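Local coordinates for putative NAD(P)H nitroreductase MhqN (Bacillus subtilis, PDB 3BEM), which is a putative FMN-dependent, NAD(P)H-using nitroreductase that works as a homodimer and may contribute to the breakdown of aromatic compounds, at residues 90-95 with 188-193. The protein carries 3 engineered substitutions. Residues are numbered along the deposited sequence; the frame is centred on the assembly and turned at random.
Sequences LLVLGD and VVMMIT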
ATOM      1  N   LEU B  90       0.796 -15.799   3.198  1.00 15.53           N
ATOM      2  CA  LEU B  90       0.213 -14.850   4.166  1.00 14.92           C
ATOM      3  C   LEU B  90      -1.100 -14.340   3.658  1.00 15.50           C
ATOM      4  O   LEU B  90      -1.242 -14.034   2.458  1.00 15.76           O
ATOM      5  CB  LEU B  90       1.143 -13.647   4.354  1.00 15.94           C
ATOM      6  CG  LEU B  90       2.498 -13.900   5.045  1.00 24.43           C
ATOM      7  CD1 LEU B  90       3.457 -14.727   4.242  1.00 20.32           C
ATOM      8  CD2 LEU B  90       3.089 -12.515   5.298  1.00 26.71           C
ATOM      9  N   LEU B  91      -2.084 -14.268   4.545  1.00 15.69           N
ATOM     10  CA  LEU B  91      -3.315 -13.569   4.260  1.00 16.28           C
ATOM     11  C   LEU B  91      -3.247 -12.252   4.960  1.00 14.91           C
ATOM     12  O   LEU B  91      -3.058 -12.184   6.166  1.00 16.66           O
ATOM     13  CB  LEU B  91      -4.527 -14.408   4.687  1.00 19.19           C
ATOM     14  CG  LEU B  91      -4.815 -15.632   3.796  1.00 23.12           C
ATOM     15  CD1 LEU B  91      -5.059 -15.213   2.304  1.00 25.42           C
ATOM     16  CD2 LEU B  91      -3.710 -16.737   3.991  1.00 28.22           C
ATOM     17  N   VAL B  92      -3.371 -11.197   4.181  1.00 15.09           N
ATOM     18  CA  VAL B  92      -3.337  -9.857   4.695  1.00 13.70           C
ATOM     19  C   VAL B  92      -4.781  -9.422   4.946  1.00 15.92           C
ATOM     20  O   VAL B  92      -5.576  -9.289   4.028  1.00 16.91           O
ATOM     21  CB  VAL B  92      -2.650  -8.877   3.719  1.00 16.16           C
ATOM     22  CG1 VAL B  92      -2.487  -7.492   4.403  1.00 17.99           C
ATOM     23  CG2 VAL B  92      -1.279  -9.447   3.191  1.00 17.01           C
ATOM     24  N   LEU B  93      -5.110  -9.221   6.224  1.00 14.76           N
ATOM     25  CA  LEU B  93      -6.441  -8.876   6.658  1.00 14.05           C
ATOM     26  C   LEU B  93      -6.504  -7.406   7.053  1.00 16.16           C
ATOM     27  O   LEU B  93      -5.549  -6.855   7.582  1.00 16.12           O
ATOM     28  CB  LEU B  93      -6.847  -9.702   7.895  1.00 15.04           C
ATOM     29  CG  LEU B  93      -6.741 -11.212   7.752  1.00 15.44           C
ATOM     30  CD1 LEU B  93      -7.212 -11.945   9.030  1.00 16.38           C
ATOM     31  CD2 LEU B  93      -7.508 -11.686   6.448  1.00 17.67           C
ATOM     32  N   GLY B  94      -7.657  -6.795   6.800  1.00 15.52           N
ATOM     33  CA  GLY B  94      -7.953  -5.482   7.299  1.00 15.96           C
ATOM     34  C   GLY B  94      -9.181  -5.501   8.188  1.00 14.74           C
ATOM     35  O   GLY B  94     -10.247  -5.965   7.791  1.00 16.27           O
ATOM     36  N   ASP B  95      -9.036  -5.008   9.406  1.00 17.22           N
ATOM     37  CA  ASP B  95     -10.177  -4.935  10.331  1.00 16.77           C
ATOM     38  C   ASP B  95     -11.148  -3.818   9.952  1.00 15.10           C
ATOM     39  O   ASP B  95     -10.837  -2.642  10.083  1.00 17.17           O
ATOM     40  CB  ASP B  95      -9.636  -4.702  11.710  1.00 18.63           C
ATOM     41  CG  ASP B  95     -10.644  -4.849  12.796  1.00 21.57           C
ATOM     42  OD1 ASP B  95     -11.825  -5.118  12.534  1.00 19.49           O
ATOM     43  OD2 ASP B  95     -10.205  -4.729  13.974  1.00 22.06           O
ATOM     44  N   VAL B 188     -10.379  -9.921   3.720  1.00 16.80           N
ATOM     45  CA  VAL B 188      -9.191 -10.558   3.189  1.00 16.99           C
ATOM     46  C   VAL B 188      -8.686  -9.685   2.019  1.00 17.67           C
ATOM     47  O   VAL B 188      -9.205  -9.737   0.899  1.00 19.46           O
ATOM     48  CB  VAL B 188      -9.391 -12.013   2.751  1.00 18.96           C
ATOM     49  CG1 VAL B 188      -8.043 -12.630   2.374  1.00 21.74           C
ATOM     50  CG2 VAL B 188     -10.040 -12.855   3.838  1.00 19.69           C
ATOM     51  N   VAL B 189      -7.745  -8.807   2.323  1.00 14.90           N
ATOM     52  CA  VAL B 189      -7.332  -7.744   1.407  1.00 13.54           C
ATOM     53  C   VAL B 189      -6.399  -8.258   0.297  1.00 14.14           C
ATOM     54  O   VAL B 189      -6.530  -7.864  -0.837  1.00 16.94           O
ATOM     55  CB  VAL B 189      -6.721  -6.585   2.177  1.00 14.75           C
ATOM     56  CG1 VAL B 189      -6.083  -5.489   1.218  1.00 15.99           C
ATOM     57  CG2 VAL B 189      -7.766  -6.011   3.230  1.00 16.90           C
HETATM   58  N   MSE B 190      -5.506  -9.162   0.643  1.00 13.99           N
HETATM   59  CA  MSE B 190      -4.631  -9.802  -0.328  1.00 16.57           C
HETATM   60  C   MSE B 190      -3.991 -11.017   0.261  1.00 16.80           C
HETATM   61  O   MSE B 190      -4.056 -11.237   1.457  1.00 16.92           O
HETATM   62  CB  MSE B 190      -3.569  -8.837  -0.908  1.00 23.75           C
HETATM   63  CG  MSE B 190      -2.442  -8.406  -0.191  1.00 26.34           C
HETATM   64 SE   MSE B 190      -1.379  -7.221  -1.497  0.75 21.03          SE
HETATM   65  CE  MSE B 190      -2.462  -5.739  -0.993  1.00 18.92           C
HETATM   66  N   MSE B 191      -3.431 -11.804  -0.634  1.00 16.49           N
HETATM   67  CA  MSE B 191      -2.611 -12.943  -0.291  0.50 14.61           C
HETATM   68  C   MSE B 191      -1.180 -12.605  -0.749  1.00 16.44           C
HETATM   69  O   MSE B 191      -0.984 -11.963  -1.767  1.00 18.25           O
HETATM   70  CB  MSE B 191      -3.181 -14.173  -0.990  0.50 16.46           C
HETATM   71  CG  MSE B 191      -2.436 -15.430  -0.786  0.50 14.78           C
HETATM   72 SE   MSE B 191      -3.367 -16.865  -1.834  0.38 19.17          SE
HETATM   73  CE  MSE B 191      -4.988 -16.763  -0.825  0.50 13.80           C
ATOM     74  N   ILE B 192      -0.178 -13.013   0.015  1.00 14.13           N
ATOM     75  CA  ILE B 192       1.209 -12.858  -0.396  1.00 13.50           C
ATOM     76  C   ILE B 192       1.907 -14.165  -0.186  1.00 14.26           C
ATOM     77  O   ILE B 192       1.955 -14.651   0.955  1.00 16.08           O
ATOM     78  CB  ILE B 192       1.949 -11.771   0.407  1.00 16.14           C
ATOM     79  CG1 ILE B 192       1.194 -10.415   0.288  1.00 16.65           C
ATOM     80  CG2 ILE B 192       3.397 -11.630  -0.085  1.00 17.71           C
ATOM     81  CD1 ILE B 192       1.732  -9.318   1.234  1.00 18.06           C
ATOM     82  N   THR B 193       2.475 -14.701  -1.253  1.00 12.33           N
ATOM     83  CA  THR B 193       3.386 -15.835  -1.116  1.00 12.31           C
ATOM     84  C   THR B 193       4.786 -15.320  -0.929  1.00 12.80           C
ATOM     85  O   THR B 193       5.170 -14.289  -1.496  1.00 13.91           O
ATOM     86  CB  THR B 193       3.319 -16.814  -2.292  1.00 14.49           C
ATOM     87  OG1 THR B 193       3.275 -16.119  -3.530  1.00 15.19           O
ATOM     88  CG2 THR B 193       2.126 -17.707  -2.168  1.00 14.82           C
TER
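A classic beta bulge interrupts the pairing of the two central strands in the antiparallel sheet of this nitroreductase fold, and residues 90-95 with 188-193 illustrate how such a sheet absorbs one extra residue. Leu90 and Ile192 form a regular hydrogen-bonded pair: Leu90 N reaches Ile192 O at 2.8 Å, almost straight, and Ile192 N returns the bond to Leu90 O at 2.9 Å, both donors lying in the carbonyl plane. Two residues on, Val92 N binds Met190 O at 2.8 Å, but Val92 O must serve two amides. Val189 N reaches Val92 O at 2.8 Å, nearly along the C=O axis though bent at the hydrogen (141°), while Met190 N holds Val92 O only weakly, at 3.4 Å. The helix-like backbone of Val189 (phi/psi -78/-39°) makes the kink and turns its side chain toward the partner strand, where CG2 lies over Gly94 N. On the face of Val92, its CG2 touches both selenomethionine Met190 CG and Ile192 CD1, 3.6 Å from the latter. On the other face, Leu91 CD1 presses against CE of selenomethionine Met191 at a tight 3.5 Å and also meets Val188 CG1; Leu93 CD2 lies alongside Val188 CG2. Helix 173-180 covers this second face through Val176 and Leu180, while helix 136-161 lies against Val189 and Met190; the Met190 side chain comes within about 5 Å of the bound FMN, and Arg145 of the second subunit packs on it. Strands 59-64 and 164-168 flank the pair, bonding to Leu91 and Met191 respectively.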